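PDB 4IRT: uncharacterized protein from Bacteroides ovatus, which is of unknown function but is a BNR repeat-like beta-propeller protein and possibly a neuraminidase. Local coordinates for residues A[248-252]-A[302-306]; A[297-301]-A[331-335]; A[14-20]-A[383-389]; A[263-269]-A[280-286]. The contacts are given in a common frame with arbitrary orientation. Where two conformers were deposited one is given. Numbering follows the deposited sequence.

Interaction 1 (A[248-252]-A[302-306]); sequences CELIN and FTLKG
The carboxylate of Glu249 joins two loops by gripping the backbone and a hydroxyl of Thr303-Leu304. Leu304 N donates to Glu249 OE1 at 2.8 Å, with a nearly straight N-H...O angle of 170°. Thr303 OG1 donates to Glu249 OE2 at 2.7 Å. Each carboxylate oxygen therefore has its own donor. Glu249 has positive backbone angles (63/28), and its CA-to-CB bond points sideways. An m, m side chain (chi3 -12°) brings the carboxylate over to 302-306. Thr303 is t, and its OG1 also accepts a weak bond from Lys305 N at 3.5 Å. Neither segment is helix or strand, and the closest CA pair is Glu249 with Leu304, 6.1 Å apart. Leu304 (m, t) points toward 248-252. Leu304 CD1 lies 4.0 Å from Ile251 CD1 and 3.7 Å from Leu250 O. Leu304 CG also sits 3.5 Å from Glu249 OE1. Tyr269 of strand 264-271 touches both Leu304 and Ile251. On the far side, Leu250 packs on Val196 of strand 191-198. Both segments lie in long loops that lead from one four-stranded antiparallel sheet to the next. The contact joins the connection entering the 255-294 blade to the one leaving it, as fits the blade-to-blade chain path of a beta-propeller.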
# COMPACT_ATOMS: atom_id res chain seq x y z
N CYS A 248 21.06 0.68 8.04
CA CYS A 248 20.60 -0.54 8.66
C CYS A 248 19.63 -1.31 7.79
O CYS A 248 18.86 -2.16 8.30
CB CYS A 248 20.04 -0.29 10.08
SG CYS A 248 18.44 0.51 10.14
N GLU A 249 19.67 -1.04 6.49
CA GLU A 249 18.84 -1.71 5.48
C GLU A 249 17.34 -1.45 5.71
O GLU A 249 16.49 -2.28 5.38
CB GLU A 249 19.11 -3.21 5.48
CG GLU A 249 20.55 -3.63 5.37
CD GLU A 249 21.26 -3.14 4.12
OE1 GLU A 249 20.64 -2.62 3.16
OE2 GLU A 249 22.51 -3.32 4.10
N LEU A 250 17.02 -0.32 6.31
CA LEU A 250 15.65 0.09 6.48
C LEU A 250 15.08 0.48 5.12
O LEU A 250 15.65 1.30 4.40
CB LEU A 250 15.56 1.28 7.43
CG LEU A 250 14.15 1.83 7.62
CD1 LEU A 250 13.24 0.83 8.30
CD2 LEU A 250 14.22 3.15 8.37
N ILE A 251 13.96 -0.14 4.77
CA ILE A 251 13.35 0.03 3.45
C ILE A 251 12.31 1.12 3.53
O ILE A 251 11.80 1.45 4.62
CB ILE A 251 12.76 -1.32 2.95
CG1 ILE A 251 12.29 -1.27 1.48
CG2 ILE A 251 11.64 -1.78 3.86
CD1 ILE A 251 13.37 -0.96 0.48
N ASN A 252 12.03 1.72 2.38
CA ASN A 252 10.99 2.74 2.26
C ASN A 252 9.77 2.24 1.48
O ASN A 252 9.92 1.37 0.63
CB ASN A 252 11.53 3.99 1.56
CG ASN A 252 12.21 3.68 0.25
OD1 ASN A 252 13.31 3.14 0.23
ND2 ASN A 252 11.56 4.01 -0.86
N PHE A 302 21.58 -9.50 2.33
CA PHE A 302 21.58 -8.67 1.13
C PHE A 302 21.71 -7.24 1.61
O PHE A 302 21.60 -6.96 2.81
CB PHE A 302 20.33 -8.84 0.25
CG PHE A 302 19.05 -8.30 0.83
CD1 PHE A 302 18.65 -6.99 0.59
CD2 PHE A 302 18.22 -9.12 1.58
CE1 PHE A 302 17.44 -6.52 1.10
CE2 PHE A 302 17.03 -8.65 2.12
CZ PHE A 302 16.63 -7.35 1.87
N THR A 303 21.95 -6.33 0.67
CA THR A 303 22.04 -4.91 0.99
C THR A 303 21.28 -4.15 -0.06
O THR A 303 21.21 -4.57 -1.22
CB THR A 303 23.50 -4.40 1.09
OG1 THR A 303 23.48 -3.05 1.56
CG2 THR A 303 24.23 -4.49 -0.25
N LEU A 304 20.68 -3.04 0.37
CA LEU A 304 19.95 -2.15 -0.53
C LEU A 304 20.88 -1.24 -1.33
O LEU A 304 20.54 -0.82 -2.45
CB LEU A 304 18.97 -1.29 0.27
CG LEU A 304 17.89 -2.02 1.07
CD1 LEU A 304 17.06 -1.07 1.94
CD2 LEU A 304 17.01 -2.80 0.10
N LYS A 305 22.04 -0.91 -0.75
CA LYS A 305 23.00 -0.01 -1.38
C LYS A 305 23.45 -0.53 -2.74
O LYS A 305 23.71 -1.73 -2.90
CB LYS A 305 24.20 0.19 -0.45
CG LYS A 305 25.24 1.20 -0.94
CD LYS A 305 26.31 1.47 0.12
CE LYS A 305 27.26 2.60 -0.30
NZ LYS A 305 28.42 2.79 0.63
N GLY A 306 23.54 0.38 -3.72
CA GLY A 306 24.07 0.07 -5.05
C GLY A 306 23.08 -0.71 -5.88
O GLY A 306 22.55 -0.20 -6.86

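Interaction 2 (A[297-301]-A[331-335]); sequences DRQTP and RDEER
Two acidic side chains of 331-335 hold the loop 297-301. Asp332 (t, chi2 -28°) points toward the loop and meets the guanidinium of Arg298 near its plane. Arg298 NE donates to Asp332 OD2 at 2.8 Å and Arg298 NH2 to Asp332 OD1 at 3.0 Å, a two-point salt bridge. The m, t, p rotamer of Arg298 (chi4 -102°) folds its end back, so Arg298 NH1 donates to Thr300 O at 2.9 Å. Asp332 OD1 also accepts from Glu334 N at 2.8 Å, forming an Asx turn at the start of the 3-10 segment 333-334. Glu334 points its CA-to-CB bond toward the loop, and its m, t rotamer (chi3 -3°) carries the carboxylate there. Glu334 OE2 accepts from Gln299 N at 2.8 Å, and from Thr300 N and Thr300 OG1, both at 2.7 Å. Thr300 is m, which puts its hydroxyl on that oxygen. Glu334 OE2 also lies over one face of the Arg298 guanidinium, 4.2 Å from Arg298 NH2, near but not bonded. Gln299 (m, m) turns back, and its NE2 donates to Asp297 O at 3.1 Å. Thr300 and Glu334 are the closest CA pair, at 7.3 Å. The loop 297-301 follows strand 290-294, while 331-335 lies in the loop between strands 325-330 and 340-344 of the next sheet. Arg298 also bonds to Pro278 and Gln279 of strand 278-285, so the contact ties the two sheets together.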
# COMPACT_ATOMS: atom_id res chain seq x y z
N ASP A 297 13.73 -15.49 11.20
CA ASP A 297 15.15 -15.56 11.48
C ASP A 297 15.85 -15.90 10.18
O ASP A 297 16.33 -17.01 9.98
CB ASP A 297 15.47 -16.59 12.58
CG ASP A 297 16.95 -16.59 12.98
OD1 ASP A 297 17.64 -15.53 12.86
OD2 ASP A 297 17.46 -17.65 13.42
N ARG A 298 15.87 -14.94 9.27
CA ARG A 298 16.52 -15.11 7.98
C ARG A 298 18.03 -15.29 8.15
O ARG A 298 18.62 -14.71 9.04
CB ARG A 298 16.27 -13.89 7.09
CG ARG A 298 14.82 -13.50 6.88
CD ARG A 298 14.66 -12.35 5.89
NE ARG A 298 14.98 -12.83 4.55
CZ ARG A 298 16.12 -12.62 3.88
NH1 ARG A 298 17.09 -11.83 4.35
NH2 ARG A 298 16.28 -13.18 2.69
N GLN A 299 18.63 -16.06 7.25
CA GLN A 299 20.06 -16.38 7.22
C GLN A 299 20.84 -15.71 6.09
O GLN A 299 22.07 -15.64 6.14
CB GLN A 299 20.20 -17.90 6.99
CG GLN A 299 19.59 -18.75 8.08
CD GLN A 299 20.17 -18.37 9.42
OE1 GLN A 299 21.35 -18.62 9.67
NE2 GLN A 299 19.37 -17.72 10.27
N THR A 300 20.14 -15.30 5.04
CA THR A 300 20.75 -14.90 3.79
C THR A 300 20.83 -13.37 3.69
O THR A 300 19.81 -12.69 3.67
CB THR A 300 19.95 -15.44 2.59
OG1 THR A 300 19.69 -16.82 2.83
CG2 THR A 300 20.71 -15.27 1.27
N PRO A 301 22.06 -12.83 3.67
CA PRO A 301 22.28 -11.40 3.62
C PRO A 301 21.93 -10.79 2.29
O PRO A 301 21.96 -11.47 1.26
CB PRO A 301 23.78 -11.24 3.86
CG PRO A 301 24.38 -12.55 3.44
CD PRO A 301 23.34 -13.58 3.80
N ARG A 331 7.18 -12.37 0.95
CA ARG A 331 7.74 -13.25 -0.08
C ARG A 331 9.24 -13.20 0.09
O ARG A 331 9.82 -12.11 0.17
CB ARG A 331 7.27 -12.77 -1.45
CG ARG A 331 7.92 -13.41 -2.68
CD ARG A 331 9.23 -12.75 -3.07
NE ARG A 331 9.01 -11.39 -3.53
CZ ARG A 331 9.95 -10.47 -3.71
NH1 ARG A 331 11.24 -10.71 -3.44
NH2 ARG A 331 9.59 -9.30 -4.19
N ASP A 332 9.88 -14.37 0.07
CA ASP A 332 11.31 -14.46 0.41
C ASP A 332 12.00 -15.48 -0.49
O ASP A 332 11.55 -16.63 -0.59
CB ASP A 332 11.42 -14.84 1.90
CG ASP A 332 12.84 -14.66 2.50
OD1 ASP A 332 13.87 -14.75 1.79
OD2 ASP A 332 12.89 -14.48 3.75
N GLU A 333 13.09 -15.07 -1.13
CA GLU A 333 13.95 -16.02 -1.86
C GLU A 333 14.36 -17.24 -1.04
O GLU A 333 14.49 -18.35 -1.58
CB GLU A 333 15.23 -15.35 -2.37
CG GLU A 333 15.04 -14.59 -3.66
CD GLU A 333 16.36 -14.20 -4.34
OE1 GLU A 333 17.44 -14.69 -3.92
OE2 GLU A 333 16.30 -13.39 -5.28
N GLU A 334 14.53 -17.06 0.26
CA GLU A 334 14.83 -18.18 1.16
C GLU A 334 13.75 -19.24 1.18
O GLU A 334 14.02 -20.36 1.61
CB GLU A 334 15.01 -17.72 2.63
CG GLU A 334 16.35 -17.09 2.91
CD GLU A 334 16.68 -17.00 4.39
OE1 GLU A 334 15.87 -17.36 5.27
OE2 GLU A 334 17.78 -16.55 4.68
N ARG A 335 12.51 -18.86 0.86
CA ARG A 335 11.39 -19.79 0.80
C ARG A 335 10.96 -20.05 -0.64
O ARG A 335 9.81 -20.39 -0.90
CB ARG A 335 10.22 -19.24 1.60
CG ARG A 335 10.57 -19.01 3.08
CD ARG A 335 9.33 -18.75 3.96
NE ARG A 335 8.47 -19.92 4.04
CZ ARG A 335 8.58 -20.89 4.93
NH1 ARG A 335 9.54 -20.87 5.86
NH2 ARG A 335 7.74 -21.91 4.89

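Interaction 3 (A[14-20]-A[383-389]); sequences SCTSVNT and FVQHTRQ
This contact belongs to the part of the propeller where the two ends of the chain share a sheet: strands 5-12 and 381-385 flank strand 401-407. Here the loop after strand 5-12 runs beside the end of strand 381-385 and the residues that follow. The nearest CA pairs are Ser14-Thr387 (4.3 Å) and Thr16-Gln389 (5.0 Å). Arg388 N donates to Ser14 O at 2.9 Å, and Ser14 OG (chi1 m) to His386 O at 2.9 Å. Residues 17-20 form a type I turn, closed by Thr20 N to Ser17 O at 2.8 Å. Thr20 and Thr387, both p, bring their OG1 atoms to 2.8 Å in a hydrogen bond. Asn19 ND2 reaches Gln385 OE1 weakly at 3.4 Å; Asn19 OD1 binds Tyr40 N. Thr20 CG2 packs 3.9 Å from Phe383 CE1. One water accepts from Ser17 N (3.1 Å) and Gln389 NE2 (3.2 Å). The contact is buried yet largely polar, so hydroxyls and backbone groups find partners inside the fold.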
# COMPACT_ATOMS: atom_id res chain seq x y z
N SER A 14 3.59 -9.48 -16.99
CA SER A 14 4.52 -10.02 -16.00
C SER A 14 5.99 -9.64 -16.20
O SER A 14 6.87 -10.10 -15.45
CB SER A 14 4.40 -11.57 -15.95
OG SER A 14 3.15 -11.95 -15.39
N CYS A 15 6.29 -8.82 -17.20
CA CYS A 15 7.70 -8.54 -17.51
C CYS A 15 8.34 -7.58 -16.51
O CYS A 15 9.57 -7.54 -16.39
CB CYS A 15 7.85 -7.99 -18.92
SG CYS A 15 7.36 -9.14 -20.24
N THR A 16 7.51 -6.78 -15.84
CA THR A 16 7.89 -6.00 -14.68
C THR A 16 6.89 -6.30 -13.55
O THR A 16 5.90 -6.97 -13.77
CB THR A 16 7.86 -4.47 -14.92
OG1 THR A 16 6.49 -4.05 -15.00
CG2 THR A 16 8.64 -4.08 -16.18
N SER A 17 7.14 -5.75 -12.37
CA SER A 17 6.29 -5.92 -11.18
C SER A 17 5.19 -4.86 -11.05
O SER A 17 4.61 -4.73 -9.99
CB SER A 17 7.14 -5.89 -9.91
OG SER A 17 7.94 -4.72 -9.85
N VAL A 18 4.88 -4.14 -12.13
CA VAL A 18 3.92 -3.05 -12.09
C VAL A 18 2.55 -3.44 -11.51
O VAL A 18 1.90 -2.64 -10.80
CB VAL A 18 3.80 -2.33 -13.47
CG1 VAL A 18 3.07 -3.18 -14.49
CG2 VAL A 18 3.13 -0.97 -13.30
N ASN A 19 2.12 -4.68 -11.76
CA ASN A 19 0.83 -5.12 -11.23
C ASN A 19 0.89 -5.56 -9.78
O ASN A 19 -0.16 -5.74 -9.17
CB ASN A 19 0.28 -6.29 -12.04
CG ASN A 19 -0.34 -5.88 -13.35
OD1 ASN A 19 -0.82 -4.76 -13.54
ND2 ASN A 19 -0.37 -6.82 -14.28
N THR A 20 2.10 -5.73 -9.23
CA THR A 20 2.29 -6.41 -7.95
C THR A 20 3.27 -5.64 -7.01
O THR A 20 4.26 -6.19 -6.55
CB THR A 20 2.83 -7.84 -8.20
OG1 THR A 20 4.08 -7.77 -8.93
CG2 THR A 20 1.83 -8.68 -8.99
N PHE A 383 -4.14 -10.18 -3.93
CA PHE A 383 -3.81 -10.08 -5.34
C PHE A 383 -2.50 -10.85 -5.57
O PHE A 383 -1.44 -10.44 -5.08
CB PHE A 383 -3.64 -8.60 -5.76
CG PHE A 383 -3.45 -8.38 -7.26
CD1 PHE A 383 -2.27 -8.75 -7.91
CD2 PHE A 383 -4.45 -7.78 -8.03
CE1 PHE A 383 -2.09 -8.55 -9.30
CE2 PHE A 383 -4.27 -7.56 -9.39
CZ PHE A 383 -3.10 -7.96 -10.05
N VAL A 384 -2.56 -11.94 -6.31
CA VAL A 384 -1.41 -12.82 -6.49
C VAL A 384 -1.14 -13.02 -7.99
O VAL A 384 -2.02 -13.43 -8.73
CB VAL A 384 -1.65 -14.16 -5.80
CG1 VAL A 384 -0.54 -15.16 -6.11
CG2 VAL A 384 -1.73 -13.95 -4.29
N GLN A 385 0.10 -12.77 -8.40
CA GLN A 385 0.53 -12.93 -9.79
C GLN A 385 2.05 -13.03 -9.78
O GLN A 385 2.72 -12.24 -9.13
CB GLN A 385 0.15 -11.72 -10.63
CG GLN A 385 0.48 -11.89 -12.08
CD GLN A 385 0.44 -10.63 -12.88
OE1 GLN A 385 0.42 -9.52 -12.35
NE2 GLN A 385 0.43 -10.80 -14.20
N HIS A 386 2.57 -14.02 -10.50
CA HIS A 386 4.02 -14.10 -10.74
C HIS A 386 4.44 -12.95 -11.67
O HIS A 386 3.90 -12.82 -12.75
CB HIS A 386 4.31 -15.42 -11.45
CG HIS A 386 5.75 -15.59 -11.80
ND1 HIS A 386 6.60 -16.39 -11.06
CD2 HIS A 386 6.50 -15.05 -12.78
CE1 HIS A 386 7.81 -16.35 -11.61
NE2 HIS A 386 7.77 -15.56 -12.66
N THR A 387 5.44 -12.18 -11.25
CA THR A 387 6.01 -11.15 -12.09
C THR A 387 7.54 -11.15 -11.93
O THR A 387 8.06 -11.64 -10.93
CB THR A 387 5.48 -9.72 -11.74
OG1 THR A 387 5.80 -9.42 -10.38
CG2 THR A 387 4.01 -9.61 -11.93
N ARG A 388 8.22 -10.55 -12.90
CA ARG A 388 9.68 -10.46 -12.92
C ARG A 388 10.10 -9.00 -12.70
O ARG A 388 9.32 -8.09 -12.98
CB ARG A 388 10.24 -11.00 -14.25
CG ARG A 388 11.76 -11.17 -14.25
CD ARG A 388 12.29 -12.11 -15.32
NE ARG A 388 11.69 -13.45 -15.26
CZ ARG A 388 12.00 -14.44 -16.08
NH1 ARG A 388 12.92 -14.26 -17.03
NH2 ARG A 388 11.38 -15.62 -15.97
N GLN A 389 11.32 -8.82 -12.21
CA GLN A 389 11.96 -7.50 -12.13
C GLN A 389 12.65 -7.24 -13.47
O GLN A 389 13.80 -7.68 -13.66
CB GLN A 389 13.02 -7.51 -11.04
CG GLN A 389 13.91 -6.27 -10.99
CD GLN A 389 13.56 -5.35 -9.85
OE1 GLN A 389 14.42 -4.97 -9.04
NE2 GLN A 389 12.28 -4.99 -9.75
O HOH W 1 9.90 -4.53 -11.83

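Interaction 4 (A[263-269]-A[280-286]); sequences NPYIATY and YRIVWND
Residues 264-269 and 280-285 are antiparallel strands, with axes 4.5 Å apart and N-to-C directions at 151°. Ile266-Val283 and Thr268-Arg281 are hydrogen-bonded pairs. Ile266 N donates to Val283 O at 2.7 Å, and Val283 N to Ile266 O at 2.9 Å. Thr268 N donates to Arg281 O at 3.2 Å, and Arg281 N to Thr268 O at 2.8 Å. Asn285 N to Pro264 O (3.1 Å) extends the ladder. Tyr265-Trp284, Ala267-Ile282 and Tyr269-Tyr280 are non-hydrogen-bonded pairs. These are the two inner strands of a four-stranded antiparallel propeller blade, forming a beta hairpin. On the face with Tyr265, Trp284 sets its CB over the Tyr265 (m) ring, 3.9 Å from the centroid, in a CH-pi contact. Ile282 CD1 lies at the ring edge, 4.0 Å from Tyr265 CD2. Strand 318-322 packs on this face through Ile319. The face with Ile266 and Thr268 meets Ile209 of strand 206-214. A water donates to Asn285 OD1 (2.7 Å) and weakly to Asn263 OD1 (3.4 Å); Asn285 OD1 also accepts from Gly287 N.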
# COMPACT_ATOMS: atom_id res chain seq x y z
N ASN A 263 -5.46 1.15 17.39
CA ASN A 263 -4.00 1.03 17.59
C ASN A 263 -3.28 0.72 16.25
O ASN A 263 -3.72 -0.16 15.51
CB ASN A 263 -3.68 -0.05 18.60
CG ASN A 263 -4.15 0.32 20.00
OD1 ASN A 263 -4.05 1.48 20.42
ND2 ASN A 263 -4.70 -0.63 20.67
N PRO A 264 -2.18 1.47 15.94
CA PRO A 264 -1.49 1.34 14.65
C PRO A 264 -0.44 0.26 14.66
O PRO A 264 0.25 0.08 15.68
CB PRO A 264 -0.80 2.69 14.46
CG PRO A 264 -0.51 3.13 15.90
CD PRO A 264 -1.74 2.67 16.67
N TYR A 265 -0.28 -0.39 13.51
CA TYR A 265 0.69 -1.44 13.28
C TYR A 265 1.41 -1.14 11.97
O TYR A 265 0.77 -0.84 10.99
CB TYR A 265 0.02 -2.80 13.13
CG TYR A 265 -0.63 -3.30 14.39
CD1 TYR A 265 -1.82 -2.76 14.81
CD2 TYR A 265 -0.05 -4.30 15.14
CE1 TYR A 265 -2.44 -3.21 15.96
CE2 TYR A 265 -0.65 -4.75 16.31
CZ TYR A 265 -1.85 -4.20 16.71
OH TYR A 265 -2.48 -4.63 17.86
N ILE A 266 2.75 -1.22 11.98
CA ILE A 266 3.56 -0.88 10.78
C ILE A 266 4.45 -2.06 10.43
O ILE A 266 5.14 -2.56 11.29
CB ILE A 266 4.43 0.35 11.04
CG1 ILE A 266 3.57 1.54 11.45
CG2 ILE A 266 5.30 0.65 9.81
CD1 ILE A 266 4.26 2.66 12.24
N ALA A 267 4.43 -2.51 9.18
CA ALA A 267 5.21 -3.67 8.73
C ALA A 267 6.33 -3.23 7.79
O ALA A 267 6.11 -2.47 6.84
CB ALA A 267 4.31 -4.67 8.03
N THR A 268 7.54 -3.67 8.09
CA THR A 268 8.70 -3.28 7.33
C THR A 268 9.83 -4.26 7.59
O THR A 268 9.60 -5.38 8.08
CB THR A 268 9.12 -1.80 7.61
OG1 THR A 268 10.15 -1.42 6.71
CG2 THR A 268 9.63 -1.61 9.06
N TYR A 269 11.05 -3.86 7.20
CA TYR A 269 12.24 -4.64 7.50
C TYR A 269 13.50 -3.78 7.70
O TYR A 269 13.57 -2.64 7.24
CB TYR A 269 12.49 -5.76 6.48
CG TYR A 269 12.80 -5.37 5.03
CD1 TYR A 269 14.05 -4.85 4.68
CD2 TYR A 269 11.86 -5.56 4.03
CE1 TYR A 269 14.34 -4.51 3.36
CE2 TYR A 269 12.13 -5.23 2.68
CZ TYR A 269 13.36 -4.70 2.36
OH TYR A 269 13.67 -4.37 1.06
N TYR A 280 12.40 -9.10 8.69
CA TYR A 280 11.06 -8.56 8.78
C TYR A 280 10.70 -8.16 10.22
O TYR A 280 11.11 -8.80 11.20
CB TYR A 280 10.05 -9.56 8.26
CG TYR A 280 9.97 -9.71 6.76
CD1 TYR A 280 9.40 -8.70 5.98
CD2 TYR A 280 10.43 -10.87 6.11
CE1 TYR A 280 9.27 -8.84 4.62
CE2 TYR A 280 10.32 -11.00 4.71
CZ TYR A 280 9.73 -10.00 3.99
OH TYR A 280 9.53 -10.06 2.63
N ARG A 281 9.98 -7.04 10.33
CA ARG A 281 9.63 -6.42 11.59
C ARG A 281 8.18 -5.99 11.61
O ARG A 281 7.61 -5.66 10.58
CB ARG A 281 10.44 -5.13 11.75
CG ARG A 281 11.91 -5.32 11.49
CD ARG A 281 12.64 -6.04 12.61
NE ARG A 281 14.05 -6.25 12.26
CZ ARG A 281 15.05 -6.41 13.13
NH1 ARG A 281 14.79 -6.43 14.42
NH2 ARG A 281 16.31 -6.58 12.71
N ILE A 282 7.63 -5.91 12.82
CA ILE A 282 6.41 -5.17 13.07
C ILE A 282 6.64 -4.14 14.19
O ILE A 282 7.33 -4.43 15.17
CB ILE A 282 5.22 -6.13 13.36
CG1 ILE A 282 3.89 -5.39 13.28
CG2 ILE A 282 5.39 -6.84 14.70
CD1 ILE A 282 2.70 -6.30 13.12
N VAL A 283 6.07 -2.95 14.02
CA VAL A 283 6.14 -1.87 15.01
C VAL A 283 4.70 -1.46 15.28
O VAL A 283 3.95 -1.19 14.35
CB VAL A 283 6.94 -0.70 14.44
CG1 VAL A 283 6.91 0.54 15.33
CG2 VAL A 283 8.36 -1.12 14.12
N TRP A 284 4.31 -1.36 16.54
CA TRP A 284 2.94 -0.99 16.87
C TRP A 284 2.87 -0.26 18.20
O TRP A 284 3.82 -0.32 19.01
CB TRP A 284 2.04 -2.23 16.91
CG TRP A 284 2.17 -3.09 18.17
CD1 TRP A 284 1.31 -3.10 19.26
CD2 TRP A 284 3.20 -4.04 18.48
NE1 TRP A 284 1.76 -4.00 20.20
CE2 TRP A 284 2.92 -4.57 19.76
CE3 TRP A 284 4.35 -4.48 17.80
CZ2 TRP A 284 3.71 -5.53 20.36
CZ3 TRP A 284 5.13 -5.44 18.40
CH2 TRP A 284 4.81 -5.94 19.69
N ASN A 285 1.76 0.44 18.40
CA ASN A 285 1.53 1.23 19.60
C ASN A 285 0.27 0.72 20.26
O ASN A 285 -0.72 0.51 19.58
CB ASN A 285 1.36 2.70 19.24
CG ASN A 285 1.24 3.59 20.48
OD1 ASN A 285 0.16 3.77 21.02
ND2 ASN A 285 2.38 4.11 20.93
N ASP A 286 0.34 0.48 21.57
CA ASP A 286 -0.76 -0.13 22.33
C ASP A 286 -1.66 0.90 23.03
O ASP A 286 -2.57 0.54 23.81
CB ASP A 286 -0.20 -1.17 23.33
CG ASP A 286 0.69 -0.56 24.39
OD1 ASP A 286 0.67 0.68 24.57
OD2 ASP A 286 1.43 -1.34 25.05
O HOH W 2 -2.18 4.23 19.67

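Interaction 4 lies inside one blade, and its backbone ladder and apolar side chains are buried. Interaction 3 is also buried but joins chain-distant loop and strand ends mainly through polar groups. Interactions 1 and 2 are partly buried and rely on carboxylates that reach across from one loop to another. Only interaction 2 has a salt bridge between its segments. These two share the loop between strands 290-294 and 318-322, since 297-301 and 302-306 adjoin. Both touch interaction 4: Ile251 packs on Thr268 and Tyr269, and Arg331 meets Tyr280. Interaction 3 stands apart, its nearest atoms about 7 Å from interaction 2 and about 10 Å from interactions 1 and 4.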